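Local structure of DyP-type peroxidase (Pleurotus ostreatus PC15, 6FSK) at residues Asn6-Gly10 and Asp11-Gly15; Leu16-Thr20 and Glu21-Phe25. The protein is a heme b peroxidase of the dye-decolorizing (DyP) family, which probably uses hydrogen peroxide to oxidise dyes, and probably Mn(II) as well. The protein carries 1 engineered substitution. One frame throughout, in Å; residues are numbered along the deposited sequence.

The two interactions follow one another along the chain, their centres about 14 Å apart, and both are buried, within the DyP dimeric alpha+beta barrel domain. Interaction 1 (6-10 with 11-15) lies in the loop leading to strand 20-28 and is held by backbone hydrogen bonds and aliphatic methyls. Interaction 2 (16-20 with 21-25) carries the chain into that strand, inside the antiparallel sheet, and rests on a salt bridge and a water bridge. They meet at L16: its N lies 2.9 Å from D11 OD1, a probable hydrogen bond, and its CD2 packs 4.0 Å from G10 C. R356 serves both, its side chain in interaction 1 and its carbonyl in interaction 2.

Interaction 1. Residues Asn6-Gly10 and Asp11-Gly15; sequences NNIQG and DILGG
I8 and I12 both hold CG1 beside the backbone N and anti to the carbonyl carbon (chi1 -67° and -56°); this turns I8 CG2 towards I12, whose extended CG1-CD1 arm presents CD1 side-on across a beta turn, Q9-G10-D11-I12. The turn is defined by I12 N donating to Q9 O at 3.1 Å, with an N-H...O angle of 164°; the right-handed helical torsions of G10 and D11 fit type I. A wider pi-turn overlaps it: G15 N reaches G10 O at 2.9 Å. The side chains of I8 and I12 cross at about a right angle, with I8 CG2 4.2 Å from I12 CD1. The same CD1 lies 4.2 Å from Q9 CB, so the methyl touches both residues, from directions roughly at right angles. Beyond CB, Q9 leads off to give its NE2 to the carbonyls of P473 and V77, while D11 OD2 bonds the hydroxyl of Y385, tying the turn to the sheet. G14 has a positive phi, at which a beta carbon would press on L13 O and come 3.5 Å from G10 O. The last apolar touch is methyl to methyl, I8 CD1 to L13 CD1 at 4.5 Å.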
ATOM      1  N   ASN A   6       6.575 -21.721   7.562  1.00 17.59           N
ATOM      2  CA  ASN A   6       6.685 -21.582   9.031  1.00 18.24           C
ATOM      3  C   ASN A   6       7.642 -20.538   9.522  1.00 17.33           C
ATOM      4  O   ASN A   6       7.646 -20.232  10.736  1.00 19.78           O
ATOM      5  CB  ASN A   6       7.138 -22.890   9.672  1.00 22.31           C
ATOM      6  CG  ASN A   6       6.145 -23.963   9.468  1.00 25.16           C
ATOM      7  OD1 ASN A   6       5.033 -23.896   9.941  1.00 24.94           O
ATOM      8  ND2 ASN A   6       6.529 -24.971   8.714  1.00 34.20           N
ATOM      9  N   ASN A   7       8.497 -20.017   8.662  1.00 16.22           N
ATOM     10  CA  ASN A   7       9.552 -19.090   9.046  1.00 15.26           C
ATOM     11  C   ASN A   7       9.186 -17.635   8.659  1.00 14.90           C
ATOM     12  O   ASN A   7       9.896 -16.742   9.042  1.00 16.36           O
ATOM     13  CB  ASN A   7      10.930 -19.428   8.436  1.00 18.54           C
ATOM     14  CG  ASN A   7      12.076 -18.784   9.150  1.00 21.34           C
ATOM     15  OD1 ASN A   7      12.092 -18.674  10.382  1.00 24.75           O
ATOM     16  ND2 ASN A   7      12.986 -18.276   8.371  1.00 26.25           N
ATOM     17  N   ILE A   8       8.099 -17.475   7.920  1.00 12.91           N
ATOM     18  CA  ILE A   8       7.730 -16.139   7.314  1.00 12.44           C
ATOM     19  C   ILE A   8       6.509 -15.592   8.052  1.00 10.84           C
ATOM     20  O   ILE A   8       5.482 -16.271   8.237  1.00 13.14           O
ATOM     21  CB  ILE A   8       7.416 -16.325   5.808  1.00 11.68           C
ATOM     22  CG1 ILE A   8       8.704 -16.726   5.093  1.00 12.54           C
ATOM     23  CG2 ILE A   8       6.917 -15.023   5.200  1.00 11.80           C
ATOM     24  CD1 ILE A   8       8.470 -17.496   3.801  1.00 14.47           C
ATOM     25  N   GLN A   9       6.569 -14.336   8.450  1.00 11.07           N
ATOM     26  CA  GLN A   9       5.421 -13.732   9.031  1.00 11.69           C
ATOM     27  C   GLN A   9       4.256 -13.639   8.073  1.00 11.10           C
ATOM     28  O   GLN A   9       4.399 -13.222   6.929  1.00 11.70           O
ATOM     29  CB  GLN A   9       5.771 -12.350   9.653  1.00 11.57           C
ATOM     30  CG  GLN A   9       6.699 -12.391  10.866  1.00 11.27           C
ATOM     31  CD  GLN A   9       6.702 -11.063  11.602  1.00 10.73           C
ATOM     32  OE1 GLN A   9       5.630 -10.645  12.064  1.00 12.00           O
ATOM     33  NE2 GLN A   9       7.857 -10.450  11.766  1.00 11.10           N
ATOM     34  N   GLY A  10       3.081 -13.980   8.616  1.00 10.79           N
ATOM     35  CA  GLY A  10       1.906 -14.281   7.819  1.00 11.54           C
ATOM     36  C   GLY A  10       1.257 -13.097   7.094  1.00 13.03           C
ATOM     37  O   GLY A  10       0.590 -13.285   6.112  1.00 12.50           O
ATOM     38  N   ASP A  11       1.577 -11.875   7.508  1.00 10.79           N
ATOM     39  CA  ASP A  11       1.025 -10.783   6.722  1.00 11.00           C
ATOM     40  C   ASP A  11       1.704 -10.600   5.408  1.00 11.80           C
ATOM     41  O   ASP A  11       1.080  -9.949   4.532  1.00 12.11           O
ATOM     42  CB  ASP A  11       1.112  -9.445   7.462  1.00 10.89           C
ATOM     43  CG  ASP A  11       0.043  -8.415   6.998  1.00 12.56           C
ATOM     44  OD1 ASP A  11      -1.114  -8.857   6.713  1.00 13.10           O
ATOM     45  OD2 ASP A  11       0.355  -7.211   7.056  1.00 11.96           O
ATOM     46  N   ILE A  12       2.918 -11.124   5.214  1.00 10.97           N
ATOM     47  CA  ILE A  12       3.709 -10.852   4.033  1.00 11.21           C
ATOM     48  C   ILE A  12       3.121 -11.719   2.883  1.00 12.94           C
ATOM     49  O   ILE A  12       2.745 -11.211   1.872  1.00 14.23           O
ATOM     50  CB  ILE A  12       5.217 -11.134   4.254  1.00 11.33           C
ATOM     51  CG1 ILE A  12       5.792 -10.359   5.419  1.00 11.21           C
ATOM     52  CG2 ILE A  12       5.984 -10.898   3.005  1.00 11.96           C
ATOM     53  CD1 ILE A  12       7.056 -10.909   5.949  1.00 11.55           C
ATOM     54  N   LEU A  13       3.167 -13.049   3.027  1.00 13.48           N
ATOM     55  CA  LEU A  13       2.636 -14.005   2.048  1.00 13.80           C
ATOM     56  C   LEU A  13       1.406 -14.625   2.716  1.00 15.09           C
ATOM     57  O   LEU A  13       1.479 -15.340   3.729  1.00 16.67           O
ATOM     58  CB  LEU A  13       3.647 -15.065   1.670  1.00 15.42           C
ATOM     59  CG  LEU A  13       4.914 -14.602   0.974  1.00 16.29           C
ATOM     60  CD1 LEU A  13       5.831 -15.792   0.620  1.00 17.06           C
ATOM     61  CD2 LEU A  13       4.643 -13.817  -0.291  1.00 17.89           C
ATOM     62  N   GLY A  14       0.276 -14.300   2.148  1.00 14.21           N
ATOM     63  CA  GLY A  14      -1.018 -14.647   2.673  1.00 14.47           C
ATOM     64  C   GLY A  14      -1.807 -13.435   3.020  1.00 15.29           C
ATOM     65  O   GLY A  14      -2.804 -13.071   2.359  1.00 15.99           O
ATOM     66  N   GLY A  15      -1.340 -12.772   4.056  1.00 13.49           N
ATOM     67  CA  GLY A  15      -2.061 -11.614   4.558  1.00 12.96           C
ATOM     68  C   GLY A  15      -2.914 -11.982   5.772  1.00 12.48           C
ATOM     69  O   GLY A  15      -3.713 -12.993   5.747  1.00 14.38           O
TER

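Interaction 2. Residues Leu16-Thr20 and Glu21-Phe25; sequences LPKRT and ETYFF
K18 and E21 form a salt bridge just where a classic beta bulge, R19 and T20 both facing G140, starts strand 20-28. K18 NZ donates to E21 OE1 at 2.8 Å, on the syn side and 32° out of the carboxylate plane. The grip is one-sided, since E21 OE2 stands 3.9 Å from the same NZ, and L16 CD1 approaches that second oxygen at 4.3 Å. K18 CG sits between the backbone N and the carbonyl carbon (chi1 55°), and the rest is extended, which lays the lysine obliquely across E21 and brings its CD within 3.4 Å of E21 OE1. NZ has a further acceptor, the R356 carbonyl, linking the chain ahead of strand 20-28 to strand 354-360, not adjacent in the sheet. A leucine in place of K18 would probably leave the E21 carboxylate without its cation and the R356 carbonyl without this donor. The strand's backbone is met on both flanks: T20 and T22 bond G140 and V138, whereas E21 bonds G174. T20 OG1 has its strongest partner in G174 O, with D175 OD1 competing for the one hydroxyl hydrogen. A water donates to T20 OG1 at 2.9 Å. The same water O bonds T22 OG1 at 2.8 Å.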
ATOM      1  N   LEU A  16      -2.837 -11.191   6.846  1.00 12.65           N
ATOM      2  CA  LEU A  16      -3.733 -11.434   7.992  1.00 12.94           C
ATOM      3  C   LEU A  16      -5.158 -11.133   7.638  1.00 13.39           C
ATOM      4  O   LEU A  16      -5.446 -10.010   7.162  1.00 13.44           O
ATOM      5  CB  LEU A  16      -3.325 -10.582   9.192  1.00 14.13           C
ATOM      6  CG  LEU A  16      -1.845 -10.653   9.577  1.00 15.11           C
ATOM      7  CD1 LEU A  16      -1.560  -9.710  10.729  1.00 17.09           C
ATOM      8  CD2 LEU A  16      -1.373 -12.041   9.910  1.00 16.05           C
ATOM      9  N   PRO A  17      -6.102 -12.086   7.851  1.00 13.36           N
ATOM     10  CA  PRO A  17      -7.464 -11.793   7.547  1.00 12.71           C
ATOM     11  C   PRO A  17      -8.031 -10.857   8.619  1.00 13.89           C
ATOM     12  O   PRO A  17      -7.644 -10.923   9.798  1.00 14.69           O
ATOM     13  CB  PRO A  17      -8.162 -13.156   7.632  1.00 14.30           C
ATOM     14  CG  PRO A  17      -7.345 -13.934   8.510  1.00 15.10           C
ATOM     15  CD  PRO A  17      -5.915 -13.473   8.310  1.00 15.17           C
ATOM     16  N   LYS A  18      -8.891  -9.951   8.173  1.00 13.66           N
ATOM     17  CA  LYS A  18      -9.395  -8.948   9.123  1.00 13.30           C
ATOM     18  C   LYS A  18     -10.675  -8.266   8.724  1.00 12.87           C
ATOM     19  O   LYS A  18     -10.913  -7.953   7.530  1.00 14.97           O
ATOM     20  CB  LYS A  18      -8.303  -7.894   9.242  1.00 12.86           C
ATOM     21  CG  LYS A  18      -7.881  -7.285   7.884  1.00 13.32           C
ATOM     22  CD  LYS A  18      -6.551  -6.520   7.954  1.00 13.40           C
ATOM     23  CE  LYS A  18      -6.088  -5.918   6.628  1.00 13.47           C
ATOM     24  NZ  LYS A  18      -4.676  -5.477   6.718  1.00 14.47           N
ATOM     25  N   ARG A  19     -11.423  -7.878   9.738  1.00 12.67           N
ATOM     26  CA  ARG A  19     -12.406  -6.840   9.668  1.00 14.97           C
ATOM     27  C   ARG A  19     -11.922  -5.566  10.380  1.00 13.90           C
ATOM     28  O   ARG A  19     -12.419  -4.452  10.095  1.00 12.66           O
ATOM     29  CB  ARG A  19     -13.732  -7.337  10.281  1.00 18.29           C
ATOM     30  CG  ARG A  19     -14.360  -8.402   9.360  1.00 24.10           C
ATOM     31  CD  ARG A  19     -15.743  -8.878   9.805  1.00 31.38           C
ATOM     32  NE  ARG A  19     -16.764  -7.848   9.988  1.00 39.45           N
ATOM     33  CZ  ARG A  19     -16.989  -7.147  11.106  1.00 50.46           C
ATOM     34  NH1 ARG A  19     -16.269  -7.289  12.226  1.00 51.65           N
ATOM     35  NH2 ARG A  19     -17.961  -6.245  11.103  1.00 57.21           N
ATOM     36  N   THR A  20     -10.979  -5.749  11.345  1.00 12.32           N
ATOM     37  CA  THR A  20     -10.410  -4.651  12.131  1.00 12.11           C
ATOM     38  C   THR A  20      -8.963  -4.972  12.445  1.00 11.41           C
ATOM     39  O   THR A  20      -8.548  -6.138  12.467  1.00 11.28           O
ATOM     40  CB  THR A  20     -11.233  -4.313  13.368  1.00 13.01           C
ATOM     41  OG1 THR A  20     -10.759  -3.136  14.018  1.00 13.13           O
ATOM     42  CG2 THR A  20     -11.255  -5.482  14.352  1.00 14.77           C
ATOM     43  N   GLU A  21      -8.186  -3.940  12.622  1.00 10.45           N
ATOM     44  CA  GLU A  21      -6.743  -4.086  12.850  1.00 11.56           C
ATOM     45  C   GLU A  21      -6.233  -2.934  13.671  1.00 11.70           C
ATOM     46  O   GLU A  21      -6.514  -1.784  13.345  1.00 12.46           O
ATOM     47  CB  GLU A  21      -5.989  -4.213  11.493  1.00 11.42           C
ATOM     48  CG  GLU A  21      -4.531  -4.578  11.599  1.00 12.24           C
ATOM     49  CD  GLU A  21      -3.926  -4.880  10.234  1.00 12.19           C
ATOM     50  OE1 GLU A  21      -4.394  -4.283   9.268  1.00 13.07           O
ATOM     51  OE2 GLU A  21      -2.943  -5.704  10.198  1.00 12.87           O
ATOM     52  N   THR A  22      -5.400  -3.220  14.677  1.00 10.45           N
ATOM     53  CA  THR A  22      -4.703  -2.206  15.418  1.00 11.10           C
ATOM     54  C   THR A  22      -3.204  -2.288  15.203  1.00 10.33           C
ATOM     55  O   THR A  22      -2.597  -3.352  15.342  1.00 11.72           O
ATOM     56  CB  THR A  22      -5.054  -2.282  16.890  1.00 11.12           C
ATOM     57  OG1 THR A  22      -6.451  -1.973  17.031  1.00 12.42           O
ATOM     58  CG2 THR A  22      -4.236  -1.313  17.696  1.00 13.17           C
ATOM     59  N   TYR A  23      -2.609  -1.115  14.924  1.00  9.28           N
ATOM     60  CA  TYR A  23      -1.181  -0.944  14.803  1.00 10.25           C
ATOM     61  C   TYR A  23      -0.673  -0.214  16.055  1.00 10.88           C
ATOM     62  O   TYR A  23      -1.078   0.945  16.288  1.00 10.82           O
ATOM     63  CB  TYR A  23      -0.747  -0.236  13.544  1.00  9.47           C
ATOM     64  CG  TYR A  23      -1.025  -0.947  12.260  1.00 10.58           C
ATOM     65  CD1 TYR A  23      -2.243  -0.833  11.631  1.00 11.78           C
ATOM     66  CD2 TYR A  23      -0.005  -1.733  11.657  1.00 10.34           C
ATOM     67  CE1 TYR A  23      -2.510  -1.486  10.422  1.00 12.51           C
ATOM     68  CE2 TYR A  23      -0.250  -2.419  10.485  1.00 11.08           C
ATOM     69  CZ  TYR A  23      -1.495  -2.282   9.860  1.00 10.95           C
ATOM     70  OH  TYR A  23      -1.678  -2.982   8.637  1.00 13.23           O
ATOM     71  N   PHE A  24       0.132  -0.914  16.851  1.00 10.06           N
ATOM     72  CA  PHE A  24       0.670  -0.404  18.094  1.00 10.74           C
ATOM     73  C   PHE A  24       2.157  -0.043  17.898  1.00 10.21           C
ATOM     74  O   PHE A  24       3.054  -0.916  17.748  1.00 11.49           O
ATOM     75  CB  PHE A  24       0.487  -1.443  19.196  1.00 11.03           C
ATOM     76  CG  PHE A  24       1.029  -1.070  20.536  1.00 12.21           C
ATOM     77  CD1 PHE A  24       0.204  -0.285  21.367  1.00 13.45           C
ATOM     78  CD2 PHE A  24       2.324  -1.436  20.955  1.00 12.24           C
ATOM     79  CE1 PHE A  24       0.678   0.079  22.655  1.00 16.18           C
ATOM     80  CE2 PHE A  24       2.805  -1.052  22.254  1.00 15.07           C
ATOM     81  CZ  PHE A  24       1.973  -0.305  23.050  1.00 13.34           C
ATOM     82  N   PHE A  25       2.449   1.258  17.873  1.00 10.53           N
ATOM     83  CA  PHE A  25       3.791   1.768  17.609  1.00 10.50           C
ATOM     84  C   PHE A  25       4.528   2.040  18.930  1.00 11.68           C
ATOM     85  O   PHE A  25       3.971   2.663  19.823  1.00 12.91           O
ATOM     86  CB  PHE A  25       3.743   3.041  16.774  1.00 10.01           C
ATOM     87  CG  PHE A  25       3.055   2.861  15.451  1.00 10.31           C
ATOM     88  CD1 PHE A  25       3.779   2.370  14.397  1.00 11.35           C
ATOM     89  CD2 PHE A  25       1.745   3.202  15.238  1.00 10.44           C
ATOM     90  CE1 PHE A  25       3.181   2.205  13.124  1.00 10.84           C
ATOM     91  CE2 PHE A  25       1.142   3.003  13.980  1.00 10.45           C
ATOM     92  CZ  PHE A  25       1.860   2.487  12.954  1.00 10.46           C
TER
HETATM   93  O   HOH W   1      -8.619  -3.368  15.990  1.00 14.15           O